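Local coordinates for oligopeptide-binding protein AppA (Bacillus subtilis, PDB 1XOC) that captures oligopeptides as the binding protein of an ABC-type permease, whose transport activity can replace the Opp system in sporulation and genetic competence, at residues D280-R293 / F328-A342. Sequence-based numbering, arbitrary orientation.
Sequences DKKVRQALTTALDR and FEYNEKKAKQMLAEA
The backbone bond from N331 N to T289 O, 2.9 Å long and 169° at the hydrogen, ties the start of helix 332-341 to the C-terminal part of helix 281-289. Y330 CA adds a CH···O contact to the same oxygen. T289 OG1 donates back to Q285 O, shared with T289 N, while T289 CG2 is directed at the N331 and A335 backbone. Nearby, D292 CB makes a CH-pi contact over the Y330 ring face, 3.7 Å from its centroid; D292 OD2 accepts from S295 N. Water 2 joins T288 O, F328 O and R293 NE; R293 NH1 goes to F485 O.

At the far end of the antiparallel pair (163° between helix axes), K282 bends at chi3 and chi4 to bring NZ near M338 O, at a doubtfully short separation, and into a salt bridge with E341 OE1 whose hydrogen bond, at 3.3 Å, is weak. Water 1 donates to D280 OD2 and A342 O, D280 OD1 caps K282 N, and K355 also donates to A342 O.

Between these ends A286 CB lies 3.8 Å from L339 CG, and M338 is a knob among K282, Q285, A286 and T289. The F328 ring packs obliquely on Q285, with T288 CG2 by its CB; T288 OG1 bonds to Q481 and T484. Helix 463-480 touches Q285 and F328, helix 371-385 A290 and L291.

The chemistry implies a mainly apolar seam with polar links gathered at its ends.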
# COMPACT_ATOMS: atom_id res chain seq x y z
N ASP A 280 -16.08 20.80 -4.37
CA ASP A 280 -16.92 21.27 -3.26
C ASP A 280 -17.05 20.18 -2.21
O ASP A 280 -17.52 19.08 -2.49
CB ASP A 280 -18.31 21.66 -3.79
CG ASP A 280 -19.20 22.33 -2.74
OD1 ASP A 280 -18.81 22.47 -1.56
OD2 ASP A 280 -20.32 22.74 -3.11
N LYS A 281 -16.63 20.50 -0.98
CA LYS A 281 -16.78 19.60 0.15
C LYS A 281 -18.22 19.09 0.30
O LYS A 281 -18.43 17.92 0.61
CB LYS A 281 -16.39 20.31 1.44
CG LYS A 281 -16.61 19.50 2.71
CD LYS A 281 -16.16 20.25 3.95
CE LYS A 281 -17.27 21.07 4.56
NZ LYS A 281 -16.83 21.79 5.77
N LYS A 282 -19.20 19.98 0.12
CA LYS A 282 -20.60 19.58 0.33
C LYS A 282 -21.05 18.53 -0.68
O LYS A 282 -21.82 17.62 -0.34
CB LYS A 282 -21.53 20.80 0.32
CG LYS A 282 -22.81 20.52 1.08
CD LYS A 282 -23.54 21.78 1.46
CE LYS A 282 -24.58 22.09 0.45
NZ LYS A 282 -25.45 20.91 0.34
N VAL A 283 -20.55 18.63 -1.91
CA VAL A 283 -20.81 17.61 -2.94
C VAL A 283 -20.21 16.26 -2.53
O VAL A 283 -20.89 15.24 -2.59
CB VAL A 283 -20.32 18.07 -4.34
CG1 VAL A 283 -20.28 16.91 -5.36
CG2 VAL A 283 -21.21 19.21 -4.85
N ARG A 284 -18.94 16.26 -2.11
CA ARG A 284 -18.30 15.02 -1.64
C ARG A 284 -19.06 14.40 -0.47
O ARG A 284 -19.28 13.19 -0.45
CB ARG A 284 -16.84 15.24 -1.28
CG ARG A 284 -15.99 15.64 -2.45
CD ARG A 284 -14.53 15.53 -2.15
NE ARG A 284 -14.15 16.28 -0.94
CZ ARG A 284 -13.77 17.56 -0.93
NH1 ARG A 284 -13.73 18.27 -2.06
NH2 ARG A 284 -13.46 18.15 0.21
N GLN A 285 -19.50 15.22 0.47
CA GLN A 285 -20.32 14.74 1.58
C GLN A 285 -21.64 14.13 1.09
O GLN A 285 -22.12 13.14 1.63
CB GLN A 285 -20.62 15.86 2.57
CG GLN A 285 -19.41 16.38 3.34
CD GLN A 285 -19.74 17.55 4.23
OE1 GLN A 285 -19.01 17.85 5.17
NE2 GLN A 285 -20.85 18.24 3.94
N ALA A 286 -22.23 14.76 0.08
CA ALA A 286 -23.47 14.28 -0.53
C ALA A 286 -23.28 12.92 -1.20
O ALA A 286 -24.16 12.05 -1.11
CB ALA A 286 -23.98 15.28 -1.53
N LEU A 287 -22.16 12.73 -1.88
CA LEU A 287 -21.87 11.46 -2.56
C LEU A 287 -21.77 10.33 -1.55
O LEU A 287 -22.33 9.25 -1.75
CB LEU A 287 -20.60 11.56 -3.38
CG LEU A 287 -20.61 12.50 -4.58
CD1 LEU A 287 -19.21 12.84 -5.06
CD2 LEU A 287 -21.39 11.89 -5.71
N THR A 288 -21.10 10.58 -0.44
CA THR A 288 -21.04 9.58 0.60
C THR A 288 -22.44 9.28 1.14
O THR A 288 -22.82 8.12 1.34
CB THR A 288 -20.12 10.05 1.74
OG1 THR A 288 -18.78 10.19 1.22
CG2 THR A 288 -20.14 9.06 2.91
N THR A 289 -23.21 10.34 1.37
CA THR A 289 -24.55 10.20 1.95
C THR A 289 -25.47 9.42 1.01
O THR A 289 -26.43 8.80 1.46
CB THR A 289 -25.14 11.59 2.25
OG1 THR A 289 -24.25 12.29 3.11
CG2 THR A 289 -26.50 11.51 2.93
N ALA A 290 -25.19 9.48 -0.29
CA ALA A 290 -26.00 8.79 -1.30
C ALA A 290 -25.70 7.29 -1.40
O ALA A 290 -26.42 6.57 -2.08
CB ALA A 290 -25.78 9.42 -2.65
N LEU A 291 -24.61 6.86 -0.77
CA LEU A 291 -24.15 5.48 -0.90
C LEU A 291 -24.48 4.65 0.33
O LEU A 291 -24.12 4.98 1.46
CB LEU A 291 -22.67 5.43 -1.21
CG LEU A 291 -22.24 6.09 -2.52
CD1 LEU A 291 -20.73 6.25 -2.61
CD2 LEU A 291 -22.81 5.32 -3.73
N ASP A 292 -25.17 3.54 0.09
CA ASP A 292 -25.58 2.62 1.13
C ASP A 292 -24.42 1.68 1.41
O ASP A 292 -24.38 0.55 0.92
CB ASP A 292 -26.83 1.85 0.69
CG ASP A 292 -27.45 1.04 1.82
OD1 ASP A 292 -28.60 0.59 1.64
OD2 ASP A 292 -26.77 0.85 2.87
N ARG A 293 -23.46 2.17 2.18
CA ARG A 293 -22.22 1.41 2.40
C ARG A 293 -22.44 0.10 3.17
O ARG A 293 -21.75 -0.88 2.95
CB ARG A 293 -21.17 2.31 3.06
CG ARG A 293 -20.58 3.34 2.10
CD ARG A 293 -19.58 4.24 2.77
NE ARG A 293 -20.27 5.12 3.67
CZ ARG A 293 -19.75 5.67 4.77
NH1 ARG A 293 -18.50 5.45 5.15
NH2 ARG A 293 -20.53 6.45 5.49
N PHE A 328 -21.83 10.53 7.80
CA PHE A 328 -22.56 10.68 6.53
C PHE A 328 -23.29 9.38 6.17
O PHE A 328 -23.18 8.86 5.05
CB PHE A 328 -21.62 11.13 5.41
CG PHE A 328 -20.91 12.42 5.73
CD1 PHE A 328 -19.60 12.41 6.20
CD2 PHE A 328 -21.57 13.63 5.64
CE1 PHE A 328 -18.96 13.59 6.51
CE2 PHE A 328 -20.94 14.81 5.96
CZ PHE A 328 -19.63 14.78 6.39
N GLU A 329 -24.01 8.86 7.15
CA GLU A 329 -24.82 7.66 6.99
C GLU A 329 -25.83 7.81 5.85
O GLU A 329 -26.34 8.90 5.57
CB GLU A 329 -25.53 7.32 8.31
CG GLU A 329 -24.57 6.87 9.43
CD GLU A 329 -25.28 6.17 10.59
OE1 GLU A 329 -24.85 5.05 10.96
OE2 GLU A 329 -26.27 6.73 11.12
N TYR A 330 -26.11 6.69 5.19
CA TYR A 330 -26.91 6.67 3.98
C TYR A 330 -28.26 7.32 4.20
O TYR A 330 -28.99 6.98 5.13
CB TYR A 330 -27.09 5.22 3.51
CG TYR A 330 -28.07 5.02 2.39
CD1 TYR A 330 -27.87 5.60 1.14
CD2 TYR A 330 -29.19 4.22 2.56
CE1 TYR A 330 -28.79 5.42 0.11
CE2 TYR A 330 -30.10 4.02 1.54
CZ TYR A 330 -29.88 4.62 0.31
OH TYR A 330 -30.81 4.42 -0.69
N ASN A 331 -28.59 8.25 3.32
CA ASN A 331 -29.88 8.94 3.36
C ASN A 331 -30.09 9.56 1.99
O ASN A 331 -29.55 10.63 1.72
CB ASN A 331 -29.84 10.01 4.46
CG ASN A 331 -31.15 10.72 4.67
OD1 ASN A 331 -31.37 11.28 5.73
ND2 ASN A 331 -32.02 10.74 3.67
N GLU A 332 -30.84 8.88 1.13
CA GLU A 332 -30.98 9.30 -0.26
C GLU A 332 -31.60 10.70 -0.42
O GLU A 332 -31.11 11.52 -1.21
CB GLU A 332 -31.82 8.28 -1.03
CG GLU A 332 -31.88 8.53 -2.53
CD GLU A 332 -32.99 7.75 -3.20
OE1 GLU A 332 -34.02 8.37 -3.54
OE2 GLU A 332 -32.86 6.52 -3.37
N LYS A 333 -32.65 10.99 0.33
CA LYS A 333 -33.30 12.31 0.19
C LYS A 333 -32.42 13.45 0.73
O LYS A 333 -32.42 14.54 0.19
CB LYS A 333 -34.73 12.35 0.73
CG LYS A 333 -35.01 11.79 2.13
CD LYS A 333 -36.37 11.05 2.14
CE LYS A 333 -37.05 10.96 3.52
NZ LYS A 333 -38.43 10.35 3.44
N LYS A 334 -31.64 13.17 1.77
CA LYS A 334 -30.70 14.17 2.25
C LYS A 334 -29.62 14.46 1.21
O LYS A 334 -29.25 15.61 1.03
CB LYS A 334 -30.05 13.73 3.56
CG LYS A 334 -29.26 14.84 4.23
CD LYS A 334 -28.64 14.37 5.51
CE LYS A 334 -27.75 15.43 6.10
NZ LYS A 334 -28.55 16.65 6.35
N ALA A 335 -29.10 13.42 0.54
CA ALA A 335 -28.11 13.64 -0.52
C ALA A 335 -28.65 14.53 -1.64
O ALA A 335 -27.94 15.40 -2.14
CB ALA A 335 -27.65 12.33 -1.09
N LYS A 336 -29.89 14.28 -2.04
CA LYS A 336 -30.58 15.09 -3.05
C LYS A 336 -30.64 16.55 -2.64
O LYS A 336 -30.37 17.45 -3.44
CB LYS A 336 -32.01 14.56 -3.28
CG LYS A 336 -32.07 13.25 -4.05
CD LYS A 336 -33.49 12.76 -4.21
CE LYS A 336 -33.54 11.46 -5.00
NZ LYS A 336 -34.90 10.89 -5.15
N GLN A 337 -31.00 16.77 -1.37
CA GLN A 337 -31.14 18.12 -0.82
C GLN A 337 -29.80 18.82 -0.75
O GLN A 337 -29.67 19.97 -1.13
CB GLN A 337 -31.78 18.04 0.57
CG GLN A 337 -31.96 19.36 1.32
CD GLN A 337 -32.80 20.38 0.59
OE1 GLN A 337 -33.68 20.03 -0.20
NE2 GLN A 337 -32.57 21.67 0.89
N MET A 338 -28.78 18.10 -0.28
CA MET A 338 -27.43 18.64 -0.21
C MET A 338 -26.91 19.06 -1.58
O MET A 338 -26.28 20.10 -1.71
CB MET A 338 -26.47 17.61 0.41
CG MET A 338 -26.70 17.37 1.89
SD MET A 338 -25.79 15.92 2.45
CE MET A 338 -24.16 16.61 2.60
N LEU A 339 -27.19 18.25 -2.60
CA LEU A 339 -26.76 18.58 -3.96
C LEU A 339 -27.50 19.80 -4.51
O LEU A 339 -26.90 20.63 -5.20
CB LEU A 339 -26.94 17.38 -4.89
CG LEU A 339 -25.93 16.27 -4.64
CD1 LEU A 339 -26.36 15.00 -5.31
CD2 LEU A 339 -24.55 16.69 -5.11
N ALA A 340 -28.79 19.90 -4.20
CA ALA A 340 -29.60 21.06 -4.57
C ALA A 340 -29.05 22.32 -3.91
O ALA A 340 -28.85 23.34 -4.56
CB ALA A 340 -31.05 20.83 -4.19
N GLU A 341 -28.79 22.23 -2.60
CA GLU A 341 -28.15 23.33 -1.86
C GLU A 341 -26.80 23.73 -2.47
O GLU A 341 -26.45 24.91 -2.46
CB GLU A 341 -27.96 22.94 -0.38
CG GLU A 341 -29.24 23.02 0.46
CD GLU A 341 -29.17 22.25 1.80
OE1 GLU A 341 -28.08 21.72 2.16
OE2 GLU A 341 -30.22 22.18 2.48
N ALA A 342 -26.06 22.76 -3.01
CA ALA A 342 -24.78 23.01 -3.67
C ALA A 342 -24.91 23.49 -5.12
O ALA A 342 -23.90 23.64 -5.81
CB ALA A 342 -23.89 21.78 -3.60
O HOH W 1 -21.11 23.49 -5.44
O HOH W 2 -23.08 6.51 3.62